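N5-carboxyaminoimidazole ribonucleotide synthetase (Bacillus anthracis, PDB 3QFF) catalyses the ATP-dependent carboxylation of 5-aminoimidazole ribonucleotide with bicarbonate, giving N5-carboxyaminoimidazole ribonucleotide in de novo purine biosynthesis. Local coordinates at residues E82-D87 and L275-H280; V127-L132 and A144-P149; S206-V211 and L305-T310; A289-Q294 and N311-V316; V317-L322 and G356-L361. All blocks are in the same frame, centred on the assembly; numbering follows the deposited sequence.

Contact 1. Residues E82-D87 and L275-H280; sequences EFENID and LAPRPH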
# COMPACT_ATOMS: atom_id res chain seq x y z
N GLU A 82 -12.17 -13.34 6.74
CA GLU A 82 -12.15 -12.29 7.74
C GLU A 82 -13.19 -12.64 8.81
O GLU A 82 -12.96 -12.45 10.02
CB GLU A 82 -12.52 -10.94 7.11
CG GLU A 82 -13.34 -10.04 8.04
CD GLU A 82 -13.94 -8.86 7.33
OE1 GLU A 82 -15.17 -8.88 7.09
OE2 GLU A 82 -13.19 -7.93 7.02
N PHE A 83 -14.32 -13.17 8.36
CA PHE A 83 -15.40 -13.56 9.26
C PHE A 83 -15.03 -14.88 9.90
O PHE A 83 -14.68 -15.84 9.21
CB PHE A 83 -16.73 -13.64 8.51
CG PHE A 83 -17.89 -14.07 9.39
CD1 PHE A 83 -18.44 -15.35 9.27
CD2 PHE A 83 -18.40 -13.20 10.36
CE1 PHE A 83 -19.51 -15.75 10.09
CE2 PHE A 83 -19.47 -13.60 11.19
CZ PHE A 83 -20.02 -14.88 11.04
N GLU A 84 -15.09 -14.92 11.23
CA GLU A 84 -14.56 -16.03 12.00
C GLU A 84 -15.60 -17.09 12.37
O GLU A 84 -15.26 -18.27 12.54
CB GLU A 84 -13.88 -15.53 13.27
CG GLU A 84 -12.55 -14.85 13.05
CD GLU A 84 -12.09 -14.08 14.27
OE1 GLU A 84 -11.12 -14.51 14.91
OE2 GLU A 84 -12.71 -13.04 14.60
N ASN A 85 -16.86 -16.69 12.47
CA ASN A 85 -17.90 -17.58 12.96
C ASN A 85 -18.52 -18.47 11.87
O ASN A 85 -19.73 -18.61 11.78
CB ASN A 85 -18.97 -16.81 13.76
CG ASN A 85 -19.85 -17.73 14.61
OD1 ASN A 85 -19.37 -18.70 15.20
ND2 ASN A 85 -21.15 -17.44 14.64
N ILE A 86 -17.66 -19.05 11.03
CA ILE A 86 -18.08 -19.99 10.00
C ILE A 86 -18.40 -21.31 10.70
O ILE A 86 -17.61 -21.78 11.51
CB ILE A 86 -16.95 -20.20 8.95
CG1 ILE A 86 -16.50 -18.87 8.34
CG2 ILE A 86 -17.40 -21.20 7.86
CD1 ILE A 86 -15.21 -18.98 7.50
N ASP A 87 -19.55 -21.90 10.42
CA ASP A 87 -19.88 -23.15 11.11
C ASP A 87 -19.06 -24.35 10.58
O ASP A 87 -18.45 -24.28 9.50
CB ASP A 87 -21.39 -23.41 11.18
CG ASP A 87 -22.01 -23.69 9.82
OD1 ASP A 87 -23.18 -23.29 9.61
OD2 ASP A 87 -21.33 -24.31 8.98
N LEU A 275 -6.56 -14.82 21.34
CA LEU A 275 -5.96 -15.02 20.03
C LEU A 275 -6.95 -14.68 18.93
O LEU A 275 -8.15 -14.91 19.08
CB LEU A 275 -5.52 -16.47 19.87
CG LEU A 275 -4.62 -17.07 20.95
CD1 LEU A 275 -4.37 -18.57 20.70
CD2 LEU A 275 -3.29 -16.30 21.03
N ALA A 276 -6.47 -14.13 17.82
CA ALA A 276 -7.32 -13.91 16.66
C ALA A 276 -6.57 -14.44 15.44
O ALA A 276 -5.49 -13.96 15.14
CB ALA A 276 -7.67 -12.41 16.51
N PRO A 277 -7.12 -15.47 14.77
CA PRO A 277 -6.39 -16.06 13.66
C PRO A 277 -6.66 -15.32 12.35
O PRO A 277 -7.13 -15.91 11.39
CB PRO A 277 -6.95 -17.49 13.61
CG PRO A 277 -8.35 -17.34 14.11
CD PRO A 277 -8.38 -16.18 15.04
N ARG A 278 -6.35 -14.04 12.33
CA ARG A 278 -6.54 -13.19 11.16
C ARG A 278 -5.77 -11.92 11.41
O ARG A 278 -5.33 -11.68 12.55
CB ARG A 278 -8.04 -12.86 10.98
CG ARG A 278 -8.73 -12.44 12.28
CD ARG A 278 -9.99 -11.63 12.05
NE ARG A 278 -10.62 -11.35 13.34
CZ ARG A 278 -10.26 -10.37 14.16
NH1 ARG A 278 -9.27 -9.53 13.84
NH2 ARG A 278 -10.88 -10.23 15.32
N PRO A 279 -5.59 -11.09 10.36
CA PRO A 279 -5.15 -9.73 10.61
C PRO A 279 -6.09 -9.07 11.61
O PRO A 279 -7.30 -9.37 11.68
CB PRO A 279 -5.27 -9.06 9.23
CG PRO A 279 -5.14 -10.18 8.26
CD PRO A 279 -5.78 -11.36 8.92
N HIS A 280 -5.52 -8.18 12.40
CA HIS A 280 -6.16 -7.68 13.58
C HIS A 280 -6.00 -6.17 13.62
O HIS A 280 -5.05 -5.63 13.05
CB HIS A 280 -5.48 -8.35 14.78
CG HIS A 280 -6.15 -8.12 16.09
ND1 HIS A 280 -5.75 -7.13 16.96
CD2 HIS A 280 -7.17 -8.77 16.69
CE1 HIS A 280 -6.51 -7.17 18.04
NE2 HIS A 280 -7.37 -8.16 17.91

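Contact 2. Residues V127-L132 and A144-P149; sequences VATYRL and AELSYP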
# COMPACT_ATOMS: atom_id res chain seq x y z
N VAL A 127 -1.48 -18.14 31.29
CA VAL A 127 -2.74 -17.41 31.22
C VAL A 127 -3.18 -17.12 32.65
O VAL A 127 -2.73 -17.79 33.59
CB VAL A 127 -3.84 -18.20 30.45
CG1 VAL A 127 -3.41 -18.46 29.00
CG2 VAL A 127 -4.15 -19.51 31.16
N ALA A 128 -4.05 -16.13 32.82
CA ALA A 128 -4.67 -15.89 34.13
C ALA A 128 -5.42 -17.14 34.54
O ALA A 128 -5.99 -17.85 33.70
CB ALA A 128 -5.61 -14.72 34.06
N THR A 129 -5.43 -17.41 35.84
CA THR A 129 -6.08 -18.59 36.36
C THR A 129 -7.59 -18.45 36.11
O THR A 129 -8.15 -17.35 36.18
CB THR A 129 -5.67 -18.84 37.83
OG1 THR A 129 -5.59 -17.59 38.51
CG2 THR A 129 -4.28 -19.44 37.90
N TYR A 130 -8.22 -19.55 35.72
CA TYR A 130 -9.58 -19.48 35.19
C TYR A 130 -10.35 -20.75 35.52
O TYR A 130 -9.75 -21.80 35.76
CB TYR A 130 -9.54 -19.25 33.67
CG TYR A 130 -8.91 -20.40 32.89
CD1 TYR A 130 -7.53 -20.55 32.83
CD2 TYR A 130 -9.70 -21.36 32.24
CE1 TYR A 130 -6.94 -21.62 32.13
CE2 TYR A 130 -9.12 -22.42 31.54
CZ TYR A 130 -7.74 -22.54 31.49
OH TYR A 130 -7.17 -23.60 30.81
N ARG A 131 -11.68 -20.62 35.54
CA ARG A 131 -12.60 -21.75 35.75
C ARG A 131 -13.77 -21.68 34.80
O ARG A 131 -14.37 -20.61 34.58
CB ARG A 131 -13.16 -21.75 37.18
CG ARG A 131 -12.14 -21.91 38.30
CD ARG A 131 -11.48 -23.28 38.32
NE ARG A 131 -10.58 -23.39 39.47
CZ ARG A 131 -9.27 -23.14 39.46
NH1 ARG A 131 -8.66 -22.77 38.34
NH2 ARG A 131 -8.58 -23.28 40.58
N LEU A 132 -14.13 -22.84 34.24
CA LEU A 132 -15.32 -22.94 33.40
C LEU A 132 -16.57 -22.78 34.27
O LEU A 132 -16.64 -23.36 35.36
CB LEU A 132 -15.36 -24.30 32.69
CG LEU A 132 -16.51 -24.55 31.73
CD1 LEU A 132 -16.38 -23.65 30.49
CD2 LEU A 132 -16.60 -26.04 31.36
N ALA A 144 -15.37 -18.75 44.99
CA ALA A 144 -14.70 -19.25 46.19
C ALA A 144 -13.21 -19.51 45.95
O ALA A 144 -12.37 -19.06 46.74
CB ALA A 144 -15.39 -20.51 46.71
N GLU A 145 -12.90 -20.21 44.86
CA GLU A 145 -11.52 -20.59 44.52
C GLU A 145 -10.64 -19.40 44.13
O GLU A 145 -9.49 -19.31 44.56
CB GLU A 145 -11.48 -21.62 43.38
CG GLU A 145 -11.89 -23.04 43.73
CD GLU A 145 -12.15 -23.89 42.49
OE1 GLU A 145 -13.11 -23.58 41.74
OE2 GLU A 145 -11.39 -24.85 42.24
N LEU A 146 -11.19 -18.51 43.30
CA LEU A 146 -10.40 -17.43 42.70
C LEU A 146 -10.46 -16.11 43.47
O LEU A 146 -9.57 -15.27 43.33
CB LEU A 146 -10.81 -17.18 41.23
CG LEU A 146 -10.73 -18.32 40.20
CD1 LEU A 146 -10.91 -17.74 38.80
CD2 LEU A 146 -9.43 -19.11 40.29
N SER A 147 -11.51 -15.95 44.28
CA SER A 147 -11.72 -14.75 45.10
C SER A 147 -11.88 -13.47 44.26
O SER A 147 -11.99 -13.53 43.03
CB SER A 147 -10.62 -14.60 46.16
OG SER A 147 -10.94 -13.59 47.10
N TYR A 148 -11.91 -12.33 44.94
CA TYR A 148 -12.04 -11.03 44.29
C TYR A 148 -10.68 -10.33 44.17
O TYR A 148 -9.80 -10.53 45.03
CB TYR A 148 -13.02 -10.14 45.06
CG TYR A 148 -14.41 -10.72 45.18
CD1 TYR A 148 -15.32 -10.63 44.12
CD2 TYR A 148 -14.82 -11.35 46.36
CE1 TYR A 148 -16.61 -11.17 44.23
CE2 TYR A 148 -16.10 -11.89 46.48
CZ TYR A 148 -16.98 -11.79 45.41
OH TYR A 148 -18.24 -12.32 45.54
N PRO A 149 -10.48 -9.51 43.11
CA PRO A 149 -11.39 -9.30 41.99
C PRO A 149 -11.28 -10.37 40.88
O PRO A 149 -10.29 -11.10 40.82
CB PRO A 149 -10.98 -7.93 41.46
CG PRO A 149 -9.55 -7.80 41.82
CD PRO A 149 -9.35 -8.58 43.08

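Contact 3. Residues S206-V211 and L305-T310; sequences SGETKV and LPLGET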
# COMPACT_ATOMS: atom_id res chain seq x y z
N SER A 206 4.56 -23.21 4.00
CA SER A 206 5.78 -24.00 4.10
C SER A 206 6.50 -23.92 5.46
O SER A 206 7.53 -24.55 5.65
CB SER A 206 6.76 -23.64 2.97
OG SER A 206 7.22 -22.31 3.10
N GLY A 207 5.95 -23.14 6.39
CA GLY A 207 6.52 -23.01 7.74
C GLY A 207 7.50 -21.87 7.99
O GLY A 207 8.06 -21.79 9.08
N GLU A 208 7.73 -20.99 7.01
CA GLU A 208 8.49 -19.76 7.29
C GLU A 208 7.71 -18.88 8.28
O GLU A 208 6.50 -18.74 8.15
CB GLU A 208 8.77 -18.97 6.01
CG GLU A 208 9.76 -17.84 6.20
CD GLU A 208 9.92 -16.97 4.98
OE1 GLU A 208 10.79 -16.08 5.02
OE2 GLU A 208 9.18 -17.16 3.99
N THR A 209 8.41 -18.31 9.26
CA THR A 209 7.76 -17.50 10.30
C THR A 209 8.34 -16.09 10.33
O THR A 209 9.54 -15.89 10.10
CB THR A 209 7.85 -18.18 11.71
OG1 THR A 209 7.21 -19.46 11.65
CG2 THR A 209 7.14 -17.37 12.77
N LYS A 210 7.48 -15.10 10.58
CA LYS A 210 7.93 -13.74 10.84
C LYS A 210 7.09 -13.21 11.98
O LYS A 210 5.92 -13.55 12.10
CB LYS A 210 7.75 -12.83 9.62
CG LYS A 210 8.63 -13.13 8.40
CD LYS A 210 10.09 -12.73 8.58
CE LYS A 210 10.88 -13.31 7.42
NZ LYS A 210 12.33 -13.14 7.57
N VAL A 211 7.70 -12.36 12.81
CA VAL A 211 6.99 -11.73 13.91
C VAL A 211 7.12 -10.21 13.78
O VAL A 211 8.20 -9.68 13.46
CB VAL A 211 7.53 -12.20 15.28
CG1 VAL A 211 6.60 -11.80 16.41
CG2 VAL A 211 7.70 -13.71 15.28
N LEU A 305 4.24 -17.65 -0.73
CA LEU A 305 5.34 -16.86 -1.26
C LEU A 305 6.33 -16.59 -0.12
O LEU A 305 5.97 -16.74 1.06
CB LEU A 305 4.83 -15.53 -1.83
CG LEU A 305 3.62 -15.60 -2.77
CD1 LEU A 305 3.17 -14.20 -3.11
CD2 LEU A 305 3.95 -16.40 -4.05
N PRO A 306 7.56 -16.20 -0.45
CA PRO A 306 8.47 -15.83 0.64
C PRO A 306 7.87 -14.68 1.46
O PRO A 306 7.24 -13.77 0.90
CB PRO A 306 9.71 -15.34 -0.10
CG PRO A 306 9.67 -16.07 -1.41
CD PRO A 306 8.21 -16.01 -1.77
N LEU A 307 8.05 -14.72 2.78
CA LEU A 307 7.51 -13.68 3.63
C LEU A 307 8.38 -12.42 3.52
O LEU A 307 9.57 -12.52 3.27
CB LEU A 307 7.40 -14.15 5.09
CG LEU A 307 6.48 -15.36 5.33
CD1 LEU A 307 6.43 -15.73 6.83
CD2 LEU A 307 5.04 -15.14 4.78
N GLY A 308 7.77 -11.25 3.67
CA GLY A 308 8.55 -10.02 3.69
C GLY A 308 9.12 -9.71 5.07
O GLY A 308 8.78 -10.38 6.04
N GLU A 309 9.97 -8.70 5.16
CA GLU A 309 10.54 -8.31 6.45
C GLU A 309 9.54 -7.55 7.33
O GLU A 309 8.61 -6.93 6.82
CB GLU A 309 11.85 -7.53 6.26
CG GLU A 309 12.91 -8.30 5.43
CD GLU A 309 13.14 -9.74 5.93
OE1 GLU A 309 13.22 -9.94 7.16
OE2 GLU A 309 13.25 -10.67 5.10
N THR A 310 9.73 -7.62 8.65
CA THR A 310 8.79 -6.99 9.58
C THR A 310 9.40 -5.85 10.39
O THR A 310 8.82 -5.41 11.40
CB THR A 310 8.24 -8.00 10.58
OG1 THR A 310 9.33 -8.56 11.30
CG2 THR A 310 7.46 -9.09 9.86
O HOH W 1 7.10 -18.47 2.92
O HOH W 2 11.44 -14.50 3.22

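Contact 4. Residues A289-Q294 and N311-V316; sequences ACETSQ and NLLKPV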
# COMPACT_ATOMS: atom_id res chain seq x y z
N ALA A 289 4.23 1.79 8.87
CA ALA A 289 5.45 1.86 9.69
C ALA A 289 6.39 0.67 9.57
O ALA A 289 7.52 0.74 10.08
CB ALA A 289 5.09 2.07 11.15
N CYS A 290 5.95 -0.41 8.91
CA CYS A 290 6.79 -1.59 8.76
C CYS A 290 7.15 -1.86 7.31
O CYS A 290 6.49 -1.37 6.39
CB CYS A 290 6.12 -2.84 9.34
SG CYS A 290 6.04 -2.85 11.12
N GLU A 291 8.17 -2.67 7.13
CA GLU A 291 8.64 -3.05 5.81
C GLU A 291 7.59 -3.82 4.97
O GLU A 291 7.54 -3.66 3.75
CB GLU A 291 9.95 -3.82 5.96
CG GLU A 291 10.73 -3.91 4.69
CD GLU A 291 12.12 -4.45 4.91
OE1 GLU A 291 12.58 -5.22 4.04
OE2 GLU A 291 12.73 -4.11 5.96
N THR A 292 6.75 -4.63 5.63
CA THR A 292 5.59 -5.29 5.00
C THR A 292 4.39 -5.10 5.92
O THR A 292 4.53 -5.19 7.13
CB THR A 292 5.80 -6.84 4.88
OG1 THR A 292 7.11 -7.13 4.39
CG2 THR A 292 4.76 -7.46 3.93
N SER A 293 3.20 -4.88 5.38
CA SER A 293 2.03 -4.82 6.25
C SER A 293 1.55 -6.22 6.67
O SER A 293 1.84 -7.21 5.99
CB SER A 293 0.89 -4.07 5.58
OG SER A 293 0.18 -4.92 4.71
N GLN A 294 0.81 -6.30 7.77
CA GLN A 294 0.19 -7.58 8.14
C GLN A 294 -0.64 -8.17 7.00
O GLN A 294 -0.77 -9.40 6.89
CB GLN A 294 -0.64 -7.42 9.41
CG GLN A 294 -1.89 -6.55 9.27
CD GLN A 294 -2.75 -6.52 10.53
OE1 GLN A 294 -2.70 -7.43 11.36
NE2 GLN A 294 -3.57 -5.48 10.65
N ASN A 311 10.56 -5.38 9.96
CA ASN A 311 11.26 -4.27 10.60
C ASN A 311 10.38 -3.05 10.77
O ASN A 311 9.66 -2.66 9.84
CB ASN A 311 12.48 -3.87 9.77
CG ASN A 311 13.47 -5.00 9.64
OD1 ASN A 311 13.92 -5.56 10.65
ND2 ASN A 311 13.83 -5.34 8.41
N LEU A 312 10.46 -2.45 11.95
CA LEU A 312 9.83 -1.17 12.21
C LEU A 312 10.72 -0.08 11.62
O LEU A 312 11.86 0.11 12.05
CB LEU A 312 9.64 -0.94 13.72
CG LEU A 312 8.83 0.33 14.04
CD1 LEU A 312 7.36 0.18 13.65
CD2 LEU A 312 8.95 0.72 15.47
N LEU A 313 10.19 0.63 10.62
CA LEU A 313 10.95 1.65 9.90
C LEU A 313 10.79 3.04 10.50
O LEU A 313 11.65 3.89 10.33
CB LEU A 313 10.58 1.65 8.42
CG LEU A 313 10.85 0.36 7.63
CD1 LEU A 313 10.49 0.55 6.16
CD2 LEU A 313 12.30 -0.09 7.78
N LYS A 314 9.68 3.27 11.20
CA LYS A 314 9.45 4.50 11.96
C LYS A 314 8.49 4.23 13.12
O LYS A 314 7.57 3.42 12.98
CB LYS A 314 8.89 5.61 11.04
CG LYS A 314 8.97 7.05 11.62
CD LYS A 314 9.38 8.06 10.55
CE LYS A 314 9.09 9.51 10.98
NZ LYS A 314 9.34 10.46 9.85
N PRO A 315 8.68 4.92 14.27
CA PRO A 315 7.71 4.79 15.36
C PRO A 315 6.32 5.33 14.95
O PRO A 315 6.23 6.27 14.15
CB PRO A 315 8.34 5.61 16.50
CG PRO A 315 9.81 5.59 16.21
CD PRO A 315 9.89 5.65 14.70
N VAL A 316 5.26 4.74 15.50
CA VAL A 316 3.91 5.00 15.02
C VAL A 316 2.89 4.92 16.15
O VAL A 316 3.02 4.12 17.09
CB VAL A 316 3.53 4.02 13.84
CG1 VAL A 316 3.75 2.55 14.25
CG2 VAL A 316 2.08 4.25 13.33

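Contact 5. Residues V317-L322 and G356-L361; sequences VMVNIL and GHVNIL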
# COMPACT_ATOMS: atom_id res chain seq x y z
N VAL A 317 1.88 5.78 16.07
CA VAL A 317 0.67 5.61 16.87
C VAL A 317 -0.48 5.46 15.91
O VAL A 317 -0.78 6.37 15.13
CB VAL A 317 0.41 6.83 17.82
CG1 VAL A 317 -0.94 6.72 18.52
CG2 VAL A 317 1.53 6.93 18.85
N MET A 318 -1.12 4.29 15.96
CA MET A 318 -2.35 4.10 15.23
C MET A 318 -3.50 4.58 16.10
O MET A 318 -3.54 4.25 17.30
CB MET A 318 -2.57 2.62 14.88
CG MET A 318 -3.81 2.45 14.00
SD MET A 318 -4.86 1.07 14.39
CE MET A 318 -5.50 1.51 16.02
N VAL A 319 -4.39 5.38 15.52
CA VAL A 319 -5.61 5.77 16.23
C VAL A 319 -6.84 5.31 15.46
O VAL A 319 -6.95 5.56 14.26
CB VAL A 319 -5.72 7.30 16.46
CG1 VAL A 319 -6.74 7.58 17.59
CG2 VAL A 319 -4.39 7.87 16.85
N ASN A 320 -7.76 4.64 16.13
CA ASN A 320 -9.00 4.22 15.50
C ASN A 320 -9.96 5.38 15.22
O ASN A 320 -10.08 6.28 16.05
CB ASN A 320 -9.74 3.17 16.36
CG ASN A 320 -9.50 1.75 15.88
OD1 ASN A 320 -8.90 1.51 14.83
ND2 ASN A 320 -9.99 0.80 16.66
N ILE A 321 -10.63 5.31 14.07
CA ILE A 321 -11.69 6.25 13.68
C ILE A 321 -13.05 5.54 13.72
O ILE A 321 -13.40 4.76 12.83
CB ILE A 321 -11.43 6.91 12.30
CG1 ILE A 321 -10.06 7.60 12.30
CG2 ILE A 321 -12.56 7.91 11.91
CD1 ILE A 321 -9.48 7.82 10.91
N LEU A 322 -13.80 5.82 14.77
CA LEU A 322 -15.16 5.28 14.93
C LEU A 322 -16.16 6.21 14.26
O LEU A 322 -15.80 7.31 13.84
CB LEU A 322 -15.49 5.07 16.41
CG LEU A 322 -14.45 4.33 17.28
CD1 LEU A 322 -14.98 4.14 18.72
CD2 LEU A 322 -14.10 2.98 16.66
N GLY A 356 -12.41 3.82 9.98
CA GLY A 356 -11.05 3.90 9.47
C GLY A 356 -10.04 3.87 10.59
O GLY A 356 -10.37 3.52 11.75
N HIS A 357 -8.81 4.24 10.25
CA HIS A 357 -7.75 4.49 11.24
C HIS A 357 -6.75 5.50 10.67
O HIS A 357 -6.66 5.69 9.45
CB HIS A 357 -7.04 3.18 11.65
CG HIS A 357 -6.28 2.52 10.54
ND1 HIS A 357 -6.86 1.61 9.68
CD2 HIS A 357 -4.99 2.62 10.17
CE1 HIS A 357 -5.95 1.18 8.82
NE2 HIS A 357 -4.81 1.78 9.09
N VAL A 358 -6.01 6.14 11.55
CA VAL A 358 -4.92 6.99 11.11
C VAL A 358 -3.63 6.54 11.79
O VAL A 358 -3.61 6.31 13.01
CB VAL A 358 -5.23 8.52 11.34
CG1 VAL A 358 -5.51 8.81 12.80
CG2 VAL A 358 -4.10 9.40 10.81
N ASN A 359 -2.58 6.37 10.98
CA ASN A 359 -1.25 6.07 11.48
C ASN A 359 -0.41 7.33 11.56
O ASN A 359 -0.08 7.95 10.53
CB ASN A 359 -0.58 5.03 10.57
CG ASN A 359 -1.15 3.64 10.77
OD1 ASN A 359 -1.61 3.30 11.87
ND2 ASN A 359 -1.14 2.84 9.72
N ILE A 360 -0.06 7.71 12.78
CA ILE A 360 0.72 8.91 13.02
C ILE A 360 2.17 8.51 13.20
O ILE A 360 2.54 7.92 14.23
CB ILE A 360 0.23 9.68 14.27
CG1 ILE A 360 -1.27 9.94 14.21
CG2 ILE A 360 1.02 10.99 14.45
CD1 ILE A 360 -1.87 10.44 15.55
N LEU A 361 2.99 8.83 12.21
CA LEU A 361 4.40 8.48 12.19
C LEU A 361 5.25 9.62 12.73
O LEU A 361 5.04 10.79 12.38
CB LEU A 361 4.84 8.13 10.76
CG LEU A 361 4.98 6.67 10.32
CD1 LEU A 361 3.74 5.83 10.57
CD2 LEU A 361 5.34 6.64 8.85

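Contact 1. Residues E82-D87 and L275-H280
Glu84 and Arg278 meet at about a right angle, the carboxylate standing across the guanidinium with the two planes 80° apart. Arg278 NE points in its own plane at Glu84 OE2, 3.0 Å away, and the N-H...O line is nearly straight at 167°. The approach is edge-on for the guanidinium but comes from above the carboxylate plane. A second, weak bond runs from Arg278 NH2 to Glu84 OE2, 3.4 Å long, so a single carboxylate oxygen receives both donors instead of each oxygen taking one. The other oxygen is turned to the neighbouring proline: Glu84 OE1 lies 3.2 Å from Pro277 CD. On the arginine side, the chain stays extended from CG to NE and carries CD past the carbonyl of Glu82, with Arg278 CD 3.7 Å from Glu82 O. Ala276 CB sits over the centre of one guanidinium face. At the far side of the group, Arg278 NH1 donates to Pro279 O at 2.9 Å, which together with the NE bond fixes the rotation of the guanidinium. The carboxylate of Glu82 is taken up by the backbone N atoms of Gly23 and Gly26, before and in helix 24-35, whose Leu25 also packs on Arg278. The salt bridge thus joins the loop after strand 78-81 of the Rossmann-like preATP-grasp domain to the loop that follows strand 270-276 in the ATP-grasp domain, a contact between the two domains.

Contact 2. Residues V127-L132 and A144-P149
In the small antiparallel sheet of the ATP-grasp domain, Arg131 of the edge strand 130-133 meets Glu145 and Leu146 at the end of helix 136-146, the helix that follows this strand in the chain. Its NE faces the carboxylate of Glu145, with Arg131 NE 3.2 Å from Glu145 OE2 and 3.4 Å from Glu145 OE1. Both bonds are weak, and they share one N-H between two oxygens in a salt bridge. The side chains cross at about a right angle, and the guanidinium and carboxylate planes are 69° apart. A bend at chi2 (-67°) turns the arginine CD away from an extended course. NH1 folds back onto its own strand, where Arg131 NH1 donates to Tyr130 O at 3.0 Å. Leu146 approaches over the guanidinium: its CD2 stands above the centre of one face, 4.1 Å from Arg131 CZ. The other branch, Leu146 CD1, reaches the backbone just before the strand at Thr129 O, 3.8 Å away, and also touches Tyr130 CA. Leu146 also packs on Leu187 of the adjacent strand 185-189 and is buried, although the charged pair lies near the surface. Two long bonds to one N-H suggest a salt bridge of modest strength, while the shorter bond to Tyr130 O, met from above the carbonyl plane, probably does more to fix how the guanidinium is turned.

Contact 3. Residues S206-V211 and L305-T310
Lys210 of strand 209-220 lies across the loop 305-310 and touches it from CB to NZ. CB begins against a methyl group, Lys210 CB being 3.8 Å from Thr310 CG2. The next carbon lies against the leucine: Lys210 CG is 3.7 Å from Leu307 CB, and the two side chains run past one another in opposite senses. The chain turns at CG (chi2 -74°), and CG, CD and CE all pass near Gly308 O, the closest being Lys210 CG at 3.6 Å. At the tip, Lys210 NZ forms a weak salt bridge with Glu309 OE1 over 3.3 Å. Glu208, just before the strand and also directed at the loop, is extended and reaches the loop backbone. Leu307 N donates to Glu208 OE2 at 2.9 Å in a nearly straight bond (168°), arriving from above the carboxylate plane. One water gives hydrogen bonds to Glu208 OE2 and Leu305 O, and a second does the same for Glu208 OE1 and Leu307 O. Farther along, Thr310 OG1 donates to Val211 O at 2.7 Å. Helix 294-303 backs the loop through Gln297, which touches Lys210, Leu307 and Thr310, and Glu309 N is hydrogen-bonded to Tyr340 OH of the second subunit. The loop is therefore tied to the large sheet without strand pairing: a carboxylate and its waters serve backbone groups at one end, a threonine hydroxyl closes the other, and the aliphatic lysine stem fills the middle. The weak lysine bridge would be expected to offset part of the negative charge of the two glutamates.

Contact 4. Residues A289-Q294 and N311-V316
Cys290 and Leu312 form a single beta bridge, their CA atoms 4.6 Å apart, flanked by two backbone hydrogen bonds: Leu313 N donates to Ala289 O at 2.7 Å and Glu291 N to Asn311 O at 3.1 Å. The bridge ties the turn after helix 286-289 to the linker that leads into strand 316-322, closing the loop around helix 294-303. Asn311 O also receives the CA-H of Cys290, at 3.2 Å. Glu291 and Asn311 run alongside each other in the same direction, and Asn311 ND2 donates in its amide plane to Glu291 OE2 at 3.0 Å. That glutamate also makes a salt bridge from OE2 to Lys314 NZ of the second subunit and a hydrogen bond from OE1 to Tyr340 OH of the second subunit, so the pair sits at the dimer interface. The CD1 methyl of Leu313 rests near the Glu291 backbone, while Leu312 CD1 turns back to Ala289 CB, 3.9 Å away. Lys314 O and Asn311 N are buried here without a hydrogen-bonding partner. Val316 CG1, placed between the backbone N and the carbonyl carbon (chi1 54°), presses on the alanine: Ala289 CB to Val316 CG1 is 3.4 Å, tighter than usual for two methyl groups.

Contact 5. Residues V317-L322 and G356-L361
Met318 sets its thioether across His357, the two side chains meeting at about a right angle. CG of the methionine is anti to the backbone N (chi1 -175°), which brings Met318 CG within 3.2 Å of Asn359 OD1, and the bend at chi2 leaves SD 4.9 Å from the centre of the His357 ring in an oblique sulfur-aromatic contact. The histidine ND1 is hydrogen-bonded to Tyr344, and His342 and His284 stack on the ring. Asn359 ND2 bonds to Asp288 and His284, while its OD1 is buried with no polar partner, facing the CB and CG of Met318. The face carrying Val317, Val319, Ile321, Val358 and Ile360 is aliphatic. Val319 CG2 meets Ile360 CD1 at 3.8 Å, and Val319 CB faces Val358 CG1 at 4.0 Å. Ile321 sends CD1 over the neighbouring strand, with Ile321 CD1 3.6 Å from His357 C. Gly356, paired with Ile321, has no side chain, and the isoleucine CD1 lies over the backbone there. Trp378 and helix 365-374 cover this side. Six backbone hydrogen bonds link the strands, Ile360 N to Val317 O being 2.8 Å. With axes 4.4 Å apart and directions 155° from each other, this is a regular antiparallel pair of the C-terminal domain, between strands 223-229 and 339-343 and within the large sheet shared with the ATP-grasp domain.

How the contacts relate
Contact 1 spans the longest stretch of chain and encloses contact 2, whose small sheet stands apart, its centre 27 Å from that of contact 1 and 35 to 38 Å from those of the others. Contacts 1, 3 and 5 all reach the eight-stranded antiparallel sheet, at its edge strand 270-276, at strand 209-220, and at the pair 316-322 and 354-361. Contacts 3 and 4 interlock along the chain and touch, with centres 15 Å apart, and both meet the second subunit. Contact 4 leads directly into contact 5, where Val316 packs on Leu361, and reaches contact 1 through Gln294 and His280. The large sheet thus runs from the ATP-grasp part into the C-terminal part, with the loops of contacts 3 and 4 beside it at the second subunit.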